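Local coordinates for protein enoyl-CoA hydratase (Mycobacterium avium, PDB 3OC7) that probably catalyses the hydration of enoyl-CoA thioesters in fatty acid metabolism, as a trimeric member of the crotonase family, at residues 5-13 with 23-31; 47-57 with 103-111. All coordinates share one frame; numbering follows the deposited sequence.

Contact 1: residues 5-13 with 23-31; sequences MDALVDYAG and RLTLNSPHN
Ala12 N donates to Arg23 O over 3.1 Å, and a water stands beside the same oxygen, shared with Asp10 OD2 and, at 2.7 Å, with Thr25 OG1. Strands 9-12 and 23-26 run antiparallel, consecutive in the chain and joined by a connection that contains helix 14-17, their axes 4.7 Å apart and 162° between directions. Asp10 with Thr25 and Ala12 with Arg23 are the hydrogen-bonded pairs, each exchanging two backbone bonds; Val9 with Leu26 and Tyr11 with Leu24 are non-hydrogen-bonded. The ladder continues past the strand as Asn27 N donates to Leu8 O (2.9 Å), just after a cis Ala7-Leu8 peptide.

Asn27 then ties down the N-terminal tail. With CG anti to the backbone N (chi1 -170°), its amide reaches across so that Asn27 ND2 donates to Asp6 O at 3.1 Å. The bond is almost straight (177°) and in the amide plane, yet it arrives from above the Asp6 carbonyl plane. Met5 CG rests 3.5 Å from the same Asn27 ND2, and the methionine bends at its thioether to bring CE near Thr25 OG1. The tail is secured a second time by Asp6 N, which donates to Asp10 OD1. On the other face Tyr11 CD2 meets Leu24 CD2 obliquely, a tight 3.4 Å.

Asn27 OD1 is hydrogen-bonded to Thr64 OG1, fixing the amide from both ends. Strand 9-12 forms an edge, within this chain, of the larger sheet of the crotonase fold; helix 37-52 covers the Val9, Tyr11 and Leu24 face, and strand 58-63 pairs with the far side of strand 21-26.

Contact 2: residues 47-57 with 103-111; sequences LRDASSDPAVR and AIVESRLPV
The C-terminal end of helix 37-52 and the loop after it face the end of helix 86-106 and its exit loop, with CA atoms 7.8 Å apart at Leu47 and Ile104 and 6.2 Å apart at Arg57 and Leu109. Leu47 CD1 touches Ile104 CG1 at 4.0 Å where the two side chains slant across each other. Leu109 sends its methyls different ways: CD1 lies 3.8 Å from Ala50 CB and also meets Val56 CG1, whereas CD2 packs against Val56 O and Arg57 C and lies over the rim of one guanidinium face of Arg108. Ser107 OG accepts from Leu109 N in an ST turn leading to strand 111-115, and Pro110 packs on Leu173 of a neighbouring subunit.

For the polar grip, Arg108 CG stands between the backbone N and the carbonyl carbon (chi1 78°), and the extended chain reaches the backbone of 51-56. NE and NH2 approach Ser51 O side-on, each at 3.1 Å, NE on a carbonyl lone pair, NH2 from above the carbonyl plane. NH2 also donates to Val56 O, 3.1 Å away, at the end of the type I turn from Asp53.

The arginine here binds backbone carbonyls; Asp53 OD1 stays 6.7 Å from Arg108 NH2. A cation there would probably offset partial negative charge at the helix C terminus, and its bonds tie the last residue of the turn to the helix end.

From the N terminus, contact 1 closes the short loop of residues 14-22, which includes helix 14-17. The chain then crosses from strand 21-26 through helix 37-52 to strand 58-63, a beta-alpha-beta unit. Contact 2 closes a longer loop, 58-102, joining the end of helix 37-52 to the end of helix 86-106, ahead of strand 111-115. The two loops follow in series and neither encloses the other. They meet nonetheless, their centres about 17 Å apart: Tyr11 OH packs 3.6 Å from Ala50 CA, and Leu24 CD1 approaches Leu47 N. Helix 37-52 thus links the 9-12 and 21-26 edge of the sheet to the end of helix 86-106 and the loop into strand 111-115.

Contact 1: residues 5-13 with 23-31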
loop_
_atom_site.group_PDB
_atom_site.type_symbol
_atom_site.label_atom_id
_atom_site.label_comp_id
_atom_site.label_asym_id
_atom_site.label_seq_id
_atom_site.Cartn_x
_atom_site.Cartn_y
_atom_site.Cartn_z
ATOM N N MET A 5 35.540 -20.676 -5.491
ATOM C CA MET A 5 34.582 -19.579 -5.858
ATOM C C MET A 5 35.208 -18.590 -6.848
ATOM O O MET A 5 36.350 -18.175 -6.675
ATOM C CB MET A 5 34.094 -18.855 -4.591
ATOM C CG MET A 5 33.092 -17.725 -4.826
ATOM S SD MET A 5 32.068 -17.325 -3.390
ATOM C CE MET A 5 30.917 -18.698 -3.385
ATOM N N ASP A 6 34.449 -18.219 -7.880
ATOM C CA ASP A 6 34.881 -17.225 -8.873
ATOM C C ASP A 6 34.656 -15.772 -8.421
ATOM O O ASP A 6 33.835 -15.508 -7.534
ATOM C CB ASP A 6 34.143 -17.455 -10.203
ATOM C CG ASP A 6 34.561 -18.742 -10.898
ATOM O OD1 ASP A 6 35.751 -19.129 -10.814
ATOM O OD2 ASP A 6 33.692 -19.369 -11.541
ATOM N N ALA A 7 35.383 -14.842 -9.046
ATOM C CA ALA A 7 35.147 -13.392 -8.894
ATOM C C ALA A 7 34.855 -12.815 -10.287
ATOM O O ALA A 7 35.426 -13.313 -11.272
ATOM C CB ALA A 7 36.365 -12.730 -8.275
ATOM N N LEU A 8 34.011 -11.781 -10.423
ATOM C CA LEU A 8 33.387 -10.983 -9.344
ATOM C C LEU A 8 31.978 -11.469 -8.938
ATOM O O LEU A 8 31.418 -10.987 -7.945
ATOM C CB LEU A 8 33.337 -9.497 -9.758
ATOM C CG LEU A 8 34.633 -8.769 -10.154
ATOM C CD1 LEU A 8 34.322 -7.389 -10.690
ATOM C CD2 LEU A 8 35.591 -8.653 -8.963
ATOM N N VAL A 9 31.425 -12.400 -9.718
ATOM C CA VAL A 9 30.168 -13.113 -9.422
ATOM C C VAL A 9 30.425 -14.622 -9.576
ATOM O O VAL A 9 30.949 -15.067 -10.625
ATOM C CB VAL A 9 28.996 -12.686 -10.385
ATOM C CG1 VAL A 9 27.690 -13.407 -10.032
ATOM C CG2 VAL A 9 28.786 -11.173 -10.379
ATOM N N ASP A 10 30.084 -15.406 -8.549
ATOM C CA ASP A 10 30.180 -16.885 -8.637
ATOM C C ASP A 10 28.832 -17.533 -8.987
ATOM O O ASP A 10 27.793 -17.099 -8.488
ATOM C CB ASP A 10 30.734 -17.497 -7.334
ATOM C CG ASP A 10 30.818 -19.032 -7.390
ATOM O OD1 ASP A 10 31.763 -19.571 -8.015
ATOM O OD2 ASP A 10 29.937 -19.709 -6.822
ATOM N N TYR A 11 28.852 -18.561 -9.842
ATOM C CA TYR A 11 27.657 -19.325 -10.250
ATOM C C TYR A 11 27.739 -20.758 -9.734
ATOM O O TYR A 11 28.740 -21.446 -9.980
ATOM C CB TYR A 11 27.532 -19.351 -11.786
ATOM C CG TYR A 11 26.268 -20.048 -12.307
ATOM C CD1 TYR A 11 26.198 -21.450 -12.422
ATOM C CD2 TYR A 11 25.147 -19.312 -12.690
ATOM C CE1 TYR A 11 25.036 -22.083 -12.901
ATOM C CE2 TYR A 11 23.983 -19.935 -13.162
ATOM C CZ TYR A 11 23.937 -21.322 -13.263
ATOM O OH TYR A 11 22.785 -21.931 -13.720
ATOM N N ALA A 12 26.698 -21.195 -9.029
ATOM C CA ALA A 12 26.534 -22.594 -8.594
ATOM C C ALA A 12 25.165 -23.149 -9.018
ATOM O O ALA A 12 24.115 -22.624 -8.618
ATOM C CB ALA A 12 26.735 -22.728 -7.079
ATOM N N GLY A 13 25.173 -24.190 -9.850
ATOM C CA GLY A 13 23.947 -24.803 -10.383
ATOM C C GLY A 13 23.480 -26.022 -9.593
ATOM O O GLY A 13 24.082 -26.348 -8.565
ATOM N N ARG A 23 22.532 -20.491 -7.401
ATOM C CA ARG A 23 23.008 -19.440 -6.475
ATOM C C ARG A 23 24.003 -18.513 -7.179
ATOM O O ARG A 23 25.026 -18.994 -7.703
ATOM C CB ARG A 23 23.637 -20.069 -5.221
ATOM C CG ARG A 23 24.083 -19.094 -4.117
ATOM C CD ARG A 23 24.593 -19.840 -2.877
ATOM N NE ARG A 23 23.489 -20.271 -2.018
ATOM C CZ ARG A 23 23.201 -19.749 -0.824
ATOM N NH1 ARG A 23 23.956 -18.784 -0.311
ATOM N NH2 ARG A 23 22.160 -20.198 -0.137
ATOM N N LEU A 24 23.691 -17.210 -7.221
ATOM C CA LEU A 24 24.588 -16.164 -7.740
ATOM C C LEU A 24 25.157 -15.365 -6.569
ATOM O O LEU A 24 24.395 -14.676 -5.861
ATOM C CB LEU A 24 23.836 -15.220 -8.710
ATOM C CG LEU A 24 23.103 -15.818 -9.920
ATOM C CD1 LEU A 24 22.359 -14.773 -10.740
ATOM C CD2 LEU A 24 24.037 -16.626 -10.841
ATOM N N THR A 25 26.470 -15.453 -6.335
ATOM C CA THR A 25 27.088 -14.793 -5.168
ATOM C C THR A 25 27.944 -13.587 -5.568
ATOM O O THR A 25 28.944 -13.734 -6.294
ATOM C CB THR A 25 27.984 -15.783 -4.322
ATOM O OG1 THR A 25 27.240 -16.977 -4.019
ATOM C CG2 THR A 25 28.527 -15.132 -3.006
ATOM N N LEU A 26 27.575 -12.404 -5.072
ATOM C CA LEU A 26 28.415 -11.193 -5.224
ATOM C C LEU A 26 29.728 -11.378 -4.430
ATOM O O LEU A 26 29.686 -11.617 -3.219
ATOM C CB LEU A 26 27.670 -9.920 -4.765
ATOM C CG LEU A 26 26.279 -9.609 -5.338
ATOM C CD1 LEU A 26 25.623 -8.441 -4.614
ATOM C CD2 LEU A 26 26.349 -9.330 -6.825
ATOM N N ASN A 27 30.874 -11.277 -5.111
ATOM C CA ASN A 27 32.207 -11.611 -4.522
ATOM C C ASN A 27 33.323 -10.653 -4.999
ATOM O O ASN A 27 34.274 -11.060 -5.703
ATOM C CB ASN A 27 32.557 -13.087 -4.817
ATOM C CG ASN A 27 33.789 -13.587 -4.047
ATOM O OD1 ASN A 27 34.070 -13.177 -2.907
ATOM N ND2 ASN A 27 34.514 -14.517 -4.667
ATOM N N SER A 28 33.170 -9.382 -4.629
ATOM C CA SER A 28 34.079 -8.295 -5.019
ATOM C C SER A 28 34.552 -7.569 -3.728
ATOM O O SER A 28 34.214 -6.410 -3.506
ATOM C CB SER A 28 33.356 -7.341 -6.016
ATOM O OG SER A 28 34.175 -6.271 -6.475
ATOM N N PRO A 29 35.343 -8.260 -2.860
ATOM C CA PRO A 29 35.704 -7.676 -1.552
ATOM C C PRO A 29 36.515 -6.361 -1.563
ATOM O O PRO A 29 36.356 -5.543 -0.634
ATOM C CB PRO A 29 36.499 -8.798 -0.868
ATOM C CG PRO A 29 36.983 -9.672 -1.976
ATOM C CD PRO A 29 35.891 -9.620 -3.020
ATOM N N HIS A 30 37.324 -6.140 -2.604
ATOM C CA HIS A 30 38.161 -4.924 -2.720
ATOM C C HIS A 30 37.383 -3.597 -2.688
ATOM O O HIS A 30 37.892 -2.587 -2.191
ATOM C CB HIS A 30 39.116 -4.995 -3.935
ATOM C CG HIS A 30 38.455 -4.781 -5.267
ATOM N ND1 HIS A 30 37.596 -5.700 -5.832
ATOM C CD2 HIS A 30 38.560 -3.769 -6.162
ATOM C CE1 HIS A 30 37.187 -5.257 -7.008
ATOM N NE2 HIS A 30 37.755 -4.085 -7.231
ATOM N N ASN A 31 36.143 -3.605 -3.176
ATOM C CA ASN A 31 35.307 -2.399 -3.127
ATOM C C ASN A 31 33.928 -2.591 -2.463
ATOM O O ASN A 31 32.971 -1.882 -2.787
ATOM C CB ASN A 31 35.181 -1.752 -4.525
ATOM C CG ASN A 31 34.594 -2.693 -5.570
ATOM O OD1 ASN A 31 34.680 -2.431 -6.782
ATOM N ND2 ASN A 31 33.982 -3.784 -5.118
HETATM O O HOH W 1 27.320 -19.057 -5.793
#

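Contact 2: residues 47-57 with 103-111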
loop_
_atom_site.group_PDB
_atom_site.type_symbol
_atom_site.label_atom_id
_atom_site.label_comp_id
_atom_site.label_asym_id
_atom_site.label_seq_id
_atom_site.Cartn_x
_atom_site.Cartn_y
_atom_site.Cartn_z
ATOM N N LEU A 47 22.212 -14.581 -14.701
ATOM C CA LEU A 47 20.755 -14.696 -14.841
ATOM C C LEU A 47 20.351 -15.435 -16.125
ATOM O O LEU A 47 19.413 -16.247 -16.109
ATOM C CB LEU A 47 20.080 -13.306 -14.761
ATOM C CG LEU A 47 20.110 -12.559 -13.413
ATOM C CD1 LEU A 47 19.865 -11.032 -13.567
ATOM C CD2 LEU A 47 19.120 -13.188 -12.405
ATOM N N ARG A 48 21.076 -15.182 -17.217
ATOM C CA ARG A 48 20.813 -15.866 -18.486
ATOM C C ARG A 48 21.128 -17.374 -18.371
ATOM O O ARG A 48 20.330 -18.221 -18.818
ATOM C CB ARG A 48 21.611 -15.193 -19.615
ATOM C CG ARG A 48 21.183 -15.600 -21.021
ATOM C CD ARG A 48 21.770 -14.697 -22.105
ATOM N NE ARG A 48 21.408 -13.276 -21.990
ATOM C CZ ARG A 48 20.267 -12.740 -22.425
ATOM N NH1 ARG A 48 20.049 -11.438 -22.281
ATOM N NH2 ARG A 48 19.342 -13.494 -23.007
ATOM N N ASP A 49 22.264 -17.708 -17.753
ATOM C CA ASP A 49 22.661 -19.116 -17.570
ATOM C C ASP A 49 21.636 -19.890 -16.723
ATOM O O ASP A 49 21.295 -21.032 -17.043
ATOM C CB ASP A 49 24.061 -19.221 -16.941
ATOM C CG ASP A 49 25.193 -18.810 -17.896
ATOM O OD1 ASP A 49 24.989 -18.768 -19.137
ATOM O OD2 ASP A 49 26.307 -18.544 -17.383
ATOM N N ALA A 50 21.140 -19.272 -15.647
ATOM C CA ALA A 50 20.071 -19.883 -14.844
ATOM C C ALA A 50 18.769 -20.134 -15.626
ATOM O O ALA A 50 18.210 -21.233 -15.547
ATOM C CB ALA A 50 19.786 -19.044 -13.591
ATOM N N SER A 51 18.275 -19.136 -16.363
ATOM C CA SER A 51 17.033 -19.288 -17.146
ATOM C C SER A 51 17.120 -20.370 -18.243
ATOM O O SER A 51 16.112 -21.032 -18.538
ATOM C CB SER A 51 16.605 -17.938 -17.738
ATOM O OG SER A 51 15.304 -18.011 -18.331
ATOM N N SER A 52 18.318 -20.536 -18.814
ATOM C CA SER A 52 18.576 -21.484 -19.908
ATOM C C SER A 52 18.567 -22.956 -19.472
ATOM O O SER A 52 18.416 -23.856 -20.308
ATOM C CB SER A 52 19.910 -21.158 -20.585
ATOM O OG SER A 52 19.859 -19.888 -21.206
ATOM N N ASP A 53 18.752 -23.204 -18.173
ATOM C CA ASP A 53 18.796 -24.575 -17.631
ATOM C C ASP A 53 17.391 -25.021 -17.189
ATOM O O ASP A 53 16.851 -24.462 -16.233
ATOM C CB ASP A 53 19.783 -24.650 -16.451
ATOM C CG ASP A 53 19.953 -26.068 -15.883
ATOM O OD1 ASP A 53 19.185 -26.989 -16.249
ATOM O OD2 ASP A 53 20.860 -26.260 -15.039
ATOM N N PRO A 54 16.793 -26.031 -17.868
ATOM C CA PRO A 54 15.423 -26.472 -17.527
ATOM C C PRO A 54 15.257 -27.052 -16.110
ATOM O O PRO A 54 14.131 -27.112 -15.610
ATOM C CB PRO A 54 15.123 -27.563 -18.573
ATOM C CG PRO A 54 16.142 -27.396 -19.636
ATOM C CD PRO A 54 17.357 -26.804 -18.992
ATOM N N ALA A 55 16.352 -27.481 -15.486
ATOM C CA ALA A 55 16.333 -27.993 -14.104
ATOM C C ALA A 55 16.234 -26.911 -12.993
ATOM O O ALA A 55 15.995 -27.238 -11.826
ATOM C CB ALA A 55 17.545 -28.905 -13.857
ATOM N N VAL A 56 16.455 -25.646 -13.358
ATOM C CA VAL A 56 16.365 -24.525 -12.409
ATOM C C VAL A 56 14.942 -23.944 -12.364
ATOM O O VAL A 56 14.375 -23.583 -13.419
ATOM C CB VAL A 56 17.416 -23.416 -12.753
ATOM C CG1 VAL A 56 17.294 -22.208 -11.790
ATOM C CG2 VAL A 56 18.842 -23.972 -12.712
ATOM N N ARG A 57 14.371 -23.865 -11.149
ATOM C CA ARG A 57 13.048 -23.231 -10.920
ATOM C C ARG A 57 13.059 -21.953 -10.028
ATOM O O ARG A 57 12.044 -21.243 -9.937
ATOM C CB ARG A 57 11.993 -24.269 -10.463
ATOM C CG ARG A 57 11.629 -25.294 -11.574
ATOM C CD ARG A 57 10.400 -26.172 -11.275
ATOM N NE ARG A 57 10.502 -26.979 -10.056
ATOM C CZ ARG A 57 11.201 -28.111 -9.938
ATOM N NH1 ARG A 57 11.897 -28.590 -10.965
ATOM N NH2 ARG A 57 11.216 -28.758 -8.780
ATOM N N ALA A 103 16.096 -6.579 -15.811
ATOM C CA ALA A 103 16.423 -7.991 -16.110
ATOM C C ALA A 103 15.929 -8.941 -14.999
ATOM O O ALA A 103 15.373 -10.015 -15.276
ATOM C CB ALA A 103 17.932 -8.188 -16.359
ATOM N N ILE A 104 16.106 -8.528 -13.735
ATOM C CA ILE A 104 15.623 -9.315 -12.582
ATOM C C ILE A 104 14.074 -9.382 -12.618
ATOM O O ILE A 104 13.475 -10.466 -12.498
ATOM C CB ILE A 104 16.140 -8.722 -11.216
ATOM C CG1 ILE A 104 17.669 -8.856 -11.090
ATOM C CG2 ILE A 104 15.419 -9.377 -10.008
ATOM C CD1 ILE A 104 18.262 -8.052 -9.956
ATOM N N VAL A 105 13.419 -8.230 -12.805
ATOM C CA VAL A 105 11.944 -8.150 -12.830
ATOM C C VAL A 105 11.300 -8.954 -13.999
ATOM O O VAL A 105 10.223 -9.571 -13.804
ATOM C CB VAL A 105 11.454 -6.664 -12.781
ATOM C CG1 VAL A 105 9.932 -6.576 -12.839
ATOM C CG2 VAL A 105 11.920 -5.978 -11.507
ATOM N N GLU A 106 11.956 -8.985 -15.171
ATOM C CA GLU A 106 11.430 -9.675 -16.382
ATOM C C GLU A 106 11.624 -11.209 -16.392
ATOM O O GLU A 106 11.013 -11.903 -17.216
ATOM C CB GLU A 106 12.029 -9.074 -17.683
ATOM C CG GLU A 106 11.479 -7.681 -18.045
ATOM C CD GLU A 106 12.110 -7.073 -19.314
ATOM O OE1 GLU A 106 13.227 -7.476 -19.684
ATOM O OE2 GLU A 106 11.500 -6.170 -19.923
ATOM N N SER A 107 12.509 -11.731 -15.536
ATOM C CA SER A 107 12.888 -13.174 -15.587
ATOM C C SER A 107 11.698 -14.139 -15.369
ATOM O O SER A 107 10.817 -13.855 -14.561
ATOM C CB SER A 107 13.970 -13.459 -14.529
ATOM O OG SER A 107 14.420 -14.824 -14.547
ATOM N N ARG A 108 11.688 -15.276 -16.073
ATOM C CA ARG A 108 10.729 -16.386 -15.810
ATOM C C ARG A 108 10.862 -16.950 -14.389
ATOM O O ARG A 108 9.935 -17.592 -13.883
ATOM C CB ARG A 108 10.869 -17.536 -16.846
ATOM C CG ARG A 108 12.071 -18.487 -16.608
ATOM C CD ARG A 108 12.129 -19.726 -17.558
ATOM N NE ARG A 108 13.292 -20.595 -17.295
ATOM C CZ ARG A 108 13.326 -21.591 -16.410
ATOM N NH1 ARG A 108 12.271 -21.855 -15.641
ATOM N NH2 ARG A 108 14.435 -22.322 -16.279
ATOM N N LEU A 109 12.034 -16.731 -13.778
ATOM C CA LEU A 109 12.407 -17.306 -12.466
ATOM C C LEU A 109 12.122 -16.356 -11.292
ATOM O O LEU A 109 12.516 -15.173 -11.345
ATOM C CB LEU A 109 13.911 -17.648 -12.450
ATOM C CG LEU A 109 14.455 -18.659 -13.460
ATOM C CD1 LEU A 109 15.984 -18.639 -13.495
ATOM C CD2 LEU A 109 13.937 -20.054 -13.138
ATOM N N PRO A 110 11.462 -16.859 -10.219
ATOM C CA PRO A 110 11.498 -16.127 -8.938
ATOM C C PRO A 110 12.956 -15.904 -8.447
ATOM O O PRO A 110 13.792 -16.843 -8.519
ATOM C CB PRO A 110 10.725 -17.061 -7.978
ATOM C CG PRO A 110 9.807 -17.890 -8.888
ATOM C CD PRO A 110 10.690 -18.123 -10.114
ATOM N N VAL A 111 13.261 -14.680 -7.986
ATOM C CA VAL A 111 14.604 -14.305 -7.461
ATOM C C VAL A 111 14.500 -13.871 -5.976
ATOM O O VAL A 111 13.716 -12.951 -5.631
ATOM C CB VAL A 111 15.277 -13.185 -8.323
ATOM C CG1 VAL A 111 16.715 -12.941 -7.833
ATOM C CG2 VAL A 111 15.275 -13.527 -9.813
HETATM O O HOH W 2 16.816 -14.812 -15.740
HETATM O O HOH W 3 13.592 -15.591 -18.440
#